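Local coordinates for translation initiation factor eIF2B subunit epsilon (Schizosaccharomyces pombe, PDB 5B04), which forms part of the eIF2B complex, which catalyses the exchange of GDP for GTP on the gamma subunit of translation initiation factor eIF2, at residues Arg169-Asp180 / His209-Asp220. Sequence-based numbering, arbitrary orientation.
Sequences RARTESSVFVID and HEELEVRNDLID
Phe177 and Ile179 pair with Arg215 and Glu213 in an antiparallel ladder with four backbone bonds; the axes of strands 175-179 and 212-215 come within 4.6 Å and their directions differ by 170°. Val178 and Val214 form the non-hydrogen-bonded pair, and on their side of the sheet Val178 CG2 meets Val214 CG2 at 3.8 Å while Val178 CG1 touches Leu212 CD2. On the other side Leu218 CD1 lies against both Phe177 CB and Ile179 CD1; the Phe177 ring turns its edge to the Asp220 carboxylate, CZ 4.0 Å from CG, the two planes nearly perpendicular at 83°. Arg215 bends at chi3, which brings its guanidinium side-on to Asp217, NE to OD1 and NH2 to OD2, with Leu218 CD2 over one face. The pair belongs to the mixed sheet of the nucleotidyltransferase-like GT-A domain, and residues 212-215 carry that sheet into the gamma subunit by pairing with one of its strands. Between strands 212-215 and 218-220, the extended Arg169 chain runs antiparallel to the Ile219 side chain, CB and CG against Ile219 CG1, and delivers NE to Leu218 O (2.7 Å, nearly straight at 176°), while NH2 bonds Asn216 OD1 at 2.8 Å. Asn216 OD1 also accepts from Asn192, and its ND2 bonds Leu225 O of the gamma subunit. Ser174 CA and Asn216 O lie over opposite faces of the Arg169 guanidinium. With an alanine here the guanidinium is gone, and Leu218 O and Asn216 OD1 would probably lose this donor while a gap opens between Ser174 CA and Asn216 O. At the far end, Asp220 N donates to Glu173 O on a lone pair at 3.2 Å, and the Asp220 carboxylate is salt-bridged to Arg244.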
loop_
_atom_site.group_PDB
_atom_site.type_symbol
_atom_site.label_atom_id
_atom_site.label_comp_id
_atom_site.label_asym_id
_atom_site.label_seq_id
_atom_site.Cartn_x
_atom_site.Cartn_y
_atom_site.Cartn_z
ATOM N N ARG I 169 -38.071 17.316 32.025
ATOM C CA ARG I 169 -38.557 18.606 32.498
ATOM C C ARG I 169 -40.030 18.528 32.893
ATOM O O ARG I 169 -40.913 18.833 32.091
ATOM C CB ARG I 169 -38.354 19.677 31.422
ATOM C CG ARG I 169 -38.569 21.107 31.896
ATOM C CD ARG I 169 -38.251 22.097 30.784
ATOM N NE ARG I 169 -38.206 23.478 31.260
ATOM C CZ ARG I 169 -39.189 24.358 31.105
ATOM N NH1 ARG I 169 -40.304 24.008 30.481
ATOM N NH2 ARG I 169 -39.055 25.592 31.571
ATOM N N ALA I 170 -40.287 18.115 34.130
ATOM C CA ALA I 170 -41.653 18.022 34.636
ATOM C C ALA I 170 -42.166 19.396 35.061
ATOM O O ALA I 170 -41.575 20.417 34.713
ATOM C CB ALA I 170 -41.727 17.042 35.792
ATOM N N ARG I 171 -43.259 19.420 35.819
ATOM C CA ARG I 171 -43.922 20.678 36.155
ATOM C C ARG I 171 -43.142 21.514 37.170
ATOM O O ARG I 171 -43.079 22.738 37.049
ATOM C CB ARG I 171 -45.334 20.409 36.681
ATOM C CG ARG I 171 -46.165 21.669 36.875
ATOM C CD ARG I 171 -46.168 22.532 35.620
ATOM N NE ARG I 171 -47.072 22.024 34.592
ATOM C CZ ARG I 171 -47.221 22.572 33.391
ATOM N NH1 ARG I 171 -46.521 23.649 33.058
ATOM N NH2 ARG I 171 -48.070 22.044 32.519
ATOM N N THR I 172 -42.557 20.860 38.169
ATOM C CA THR I 172 -41.725 21.557 39.147
ATOM C C THR I 172 -40.505 22.157 38.456
ATOM O O THR I 172 -40.104 23.287 38.741
ATOM C CB THR I 172 -41.270 20.616 40.284
ATOM O OG1 THR I 172 -42.378 20.337 41.150
ATOM C CG2 THR I 172 -40.151 21.247 41.101
ATOM N N GLU I 173 -39.932 21.395 37.530
ATOM C CA GLU I 173 -38.747 21.825 36.800
ATOM C C GLU I 173 -39.091 22.846 35.717
ATOM O O GLU I 173 -38.225 23.594 35.262
ATOM C CB GLU I 173 -38.036 20.618 36.178
ATOM C CG GLU I 173 -37.391 19.670 37.186
ATOM C CD GLU I 173 -38.403 18.824 37.938
ATOM O OE1 GLU I 173 -39.562 18.735 37.483
ATOM O OE2 GLU I 173 -38.040 18.250 38.987
ATOM N N SER I 174 -40.355 22.873 35.307
ATOM C CA SER I 174 -40.806 23.809 34.281
ATOM C C SER I 174 -40.953 25.216 34.851
ATOM O O SER I 174 -41.929 25.518 35.537
ATOM C CB SER I 174 -42.133 23.350 33.673
ATOM O OG SER I 174 -42.551 24.226 32.641
ATOM N N SER I 175 -39.979 26.071 34.560
ATOM C CA SER I 175 -39.982 27.438 35.063
ATOM C C SER I 175 -39.360 28.398 34.056
ATOM O O SER I 175 -38.515 28.005 33.251
ATOM C CB SER I 175 -39.231 27.520 36.393
ATOM O OG SER I 175 -39.730 26.577 37.326
ATOM N N VAL I 176 -39.782 29.658 34.104
ATOM C CA VAL I 176 -39.208 30.684 33.240
ATOM C C VAL I 176 -38.134 31.474 33.976
ATOM O O VAL I 176 -38.396 32.079 35.016
ATOM C CB VAL I 176 -40.278 31.661 32.718
ATOM C CG1 VAL I 176 -39.625 32.791 31.936
ATOM C CG2 VAL I 176 -41.287 30.929 31.852
ATOM N N PHE I 177 -36.924 31.460 33.430
ATOM C CA PHE I 177 -35.821 32.233 33.983
ATOM C C PHE I 177 -35.490 33.414 33.079
ATOM O O PHE I 177 -35.503 33.290 31.855
ATOM C CB PHE I 177 -34.578 31.356 34.168
ATOM C CG PHE I 177 -34.686 30.368 35.295
ATOM C CD1 PHE I 177 -35.421 29.203 35.148
ATOM C CD2 PHE I 177 -34.036 30.595 36.496
ATOM C CE1 PHE I 177 -35.514 28.290 36.183
ATOM C CE2 PHE I 177 -34.124 29.687 37.533
ATOM C CZ PHE I 177 -34.865 28.532 37.377
ATOM N N VAL I 178 -35.203 34.560 33.685
ATOM C CA VAL I 178 -34.701 35.709 32.941
ATOM C C VAL I 178 -33.334 36.083 33.495
ATOM O O VAL I 178 -33.221 36.589 34.612
ATOM C CB VAL I 178 -35.650 36.913 33.019
ATOM C CG1 VAL I 178 -35.055 38.103 32.282
ATOM C CG2 VAL I 178 -37.012 36.552 32.445
ATOM N N ILE I 179 -32.296 35.823 32.709
ATOM C CA ILE I 179 -30.929 35.903 33.203
ATOM C C ILE I 179 -30.090 36.937 32.457
ATOM O O ILE I 179 -30.208 37.087 31.241
ATOM C CB ILE I 179 -30.234 34.530 33.099
ATOM C CG1 ILE I 179 -31.240 33.400 33.332
ATOM C CG2 ILE I 179 -29.083 34.437 34.080
ATOM C CD1 ILE I 179 -30.631 32.018 33.283
ATOM N N ASP I 180 -29.247 37.653 33.197
ATOM C CA ASP I 180 -28.283 38.568 32.598
ATOM C C ASP I 180 -27.240 37.750 31.846
ATOM O O ASP I 180 -26.497 36.980 32.450
ATOM C CB ASP I 180 -27.630 39.444 33.671
ATOM C CG ASP I 180 -26.917 40.655 33.092
ATOM O OD1 ASP I 180 -26.291 40.536 32.018
ATOM O OD2 ASP I 180 -26.981 41.733 33.720
ATOM N N HIS I 209 -29.567 46.369 33.472
ATOM C CA HIS I 209 -28.830 45.208 32.973
ATOM C C HIS I 209 -28.168 45.285 31.598
ATOM O O HIS I 209 -26.974 45.049 31.496
ATOM C CB HIS I 209 -29.519 43.875 33.119
ATOM C CG HIS I 209 -29.734 43.500 34.536
ATOM N ND1 HIS I 209 -28.707 43.092 35.350
ATOM C CD2 HIS I 209 -30.842 43.518 35.302
ATOM C CE1 HIS I 209 -29.178 42.852 36.556
ATOM N NE2 HIS I 209 -30.472 43.099 36.553
ATOM N N GLU I 210 -28.955 45.553 30.563
ATOM C CA GLU I 210 -28.495 45.805 29.188
ATOM C C GLU I 210 -28.255 44.561 28.336
ATOM O O GLU I 210 -27.693 44.670 27.267
ATOM C CB GLU I 210 -27.083 46.410 29.174
ATOM C CG GLU I 210 -26.944 47.838 28.691
ATOM C CD GLU I 210 -25.574 48.088 28.093
ATOM O OE1 GLU I 210 -24.951 47.119 27.629
ATOM O OE2 GLU I 210 -25.115 49.241 28.083
ATOM N N GLU I 211 -28.713 43.396 28.762
ATOM C CA GLU I 211 -28.695 42.237 27.881
ATOM C C GLU I 211 -29.516 41.332 28.772
ATOM O O GLU I 211 -29.389 41.403 29.973
ATOM C CB GLU I 211 -27.379 41.769 27.279
ATOM C CG GLU I 211 -27.499 41.210 25.875
ATOM C CD GLU I 211 -26.160 41.025 25.211
ATOM O OE1 GLU I 211 -25.739 39.875 24.993
ATOM O OE2 GLU I 211 -25.519 42.040 24.906
ATOM N N LEU I 212 -30.336 40.465 28.204
ATOM C CA LEU I 212 -31.240 39.681 29.025
ATOM C C LEU I 212 -31.756 38.500 28.251
ATOM O O LEU I 212 -32.263 38.660 27.161
ATOM C CB LEU I 212 -32.419 40.370 29.676
ATOM C CG LEU I 212 -32.135 41.174 30.928
ATOM C CD1 LEU I 212 -33.360 41.968 31.312
ATOM C CD2 LEU I 212 -31.757 40.249 32.056
ATOM N N GLU I 213 -31.673 37.316 28.837
ATOM C CA GLU I 213 -32.182 36.128 28.191
ATOM C C GLU I 213 -33.344 35.527 28.941
ATOM O O GLU I 213 -33.210 35.129 30.067
ATOM C CB GLU I 213 -31.072 35.097 28.082
ATOM C CG GLU I 213 -31.329 33.997 27.076
ATOM C CD GLU I 213 -30.098 33.175 26.799
ATOM O OE1 GLU I 213 -30.065 32.452 25.797
ATOM O OE2 GLU I 213 -29.154 33.256 27.586
ATOM N N VAL I 214 -34.480 35.430 28.276
ATOM C CA VAL I 214 -35.668 34.770 28.799
ATOM C C VAL I 214 -35.654 33.308 28.374
ATOM O O VAL I 214 -35.737 32.999 27.186
ATOM C CB VAL I 214 -36.962 35.439 28.306
ATOM C CG1 VAL I 214 -38.177 34.726 28.877
ATOM C CG2 VAL I 214 -36.973 36.910 28.684
ATOM N N ARG I 215 -35.547 32.408 29.346
ATOM C CA ARG I 215 -35.323 31.002 29.041
ATOM C C ARG I 215 -36.409 30.078 29.587
ATOM O O ARG I 215 -36.572 29.935 30.799
ATOM C CB ARG I 215 -33.958 30.567 29.578
ATOM C CG ARG I 215 -32.811 31.441 29.100
ATOM C CD ARG I 215 -31.463 30.794 29.363
ATOM N NE ARG I 215 -31.276 29.589 28.562
ATOM C CZ ARG I 215 -30.121 28.942 28.447
ATOM N NH1 ARG I 215 -29.043 29.386 29.079
ATOM N NH2 ARG I 215 -30.042 27.852 27.695
ATOM N N ASN I 216 -37.147 29.454 28.675
ATOM C CA ASN I 216 -38.126 28.436 29.030
ATOM C C ASN I 216 -37.582 27.056 28.669
ATOM O O ASN I 216 -38.310 26.064 28.645
ATOM C CB ASN I 216 -39.458 28.701 28.321
ATOM C CG ASN I 216 -40.588 27.838 28.852
ATOM O OD1 ASN I 216 -40.502 27.289 29.951
ATOM N ND2 ASN I 216 -41.652 27.710 28.070
ATOM N N ASP I 217 -36.283 27.005 28.391
ATOM C CA ASP I 217 -35.631 25.767 27.982
ATOM C C ASP I 217 -34.836 25.140 29.122
ATOM O O ASP I 217 -34.127 24.155 28.923
ATOM C CB ASP I 217 -34.705 26.022 26.791
ATOM C CG ASP I 217 -33.583 26.988 27.122
ATOM O OD1 ASP I 217 -33.871 28.062 27.686
ATOM O OD2 ASP I 217 -32.412 26.668 26.826
ATOM N N LEU I 218 -34.955 25.708 30.315
ATOM C CA LEU I 218 -34.145 25.264 31.443
ATOM C C LEU I 218 -34.867 24.267 32.343
ATOM O O LEU I 218 -36.072 24.373 32.571
ATOM C CB LEU I 218 -33.691 26.468 32.271
ATOM C CG LEU I 218 -32.782 27.462 31.549
ATOM C CD1 LEU I 218 -32.327 28.562 32.495
ATOM C CD2 LEU I 218 -31.589 26.743 30.939
ATOM N N ILE I 219 -34.114 23.293 32.846
ATOM C CA ILE I 219 -34.613 22.377 33.861
ATOM C C ILE I 219 -34.179 22.858 35.240
ATOM O O ILE I 219 -32.985 22.930 35.536
ATOM C CB ILE I 219 -34.111 20.937 33.639
ATOM C CG1 ILE I 219 -34.825 20.299 32.447
ATOM C CG2 ILE I 219 -34.331 20.095 34.887
ATOM C CD1 ILE I 219 -34.496 18.833 32.250
ATOM N N ASP I 220 -35.152 23.199 36.079
ATOM C CA ASP I 220 -34.858 23.654 37.431
ATOM C C ASP I 220 -34.577 22.457 38.332
ATOM O O ASP I 220 -35.494 21.865 38.901
ATOM C CB ASP I 220 -36.015 24.489 37.983
ATOM C CG ASP I 220 -35.685 25.140 39.313
ATOM O OD1 ASP I 220 -34.498 25.141 39.703
ATOM O OD2 ASP I 220 -36.614 25.662 39.966
#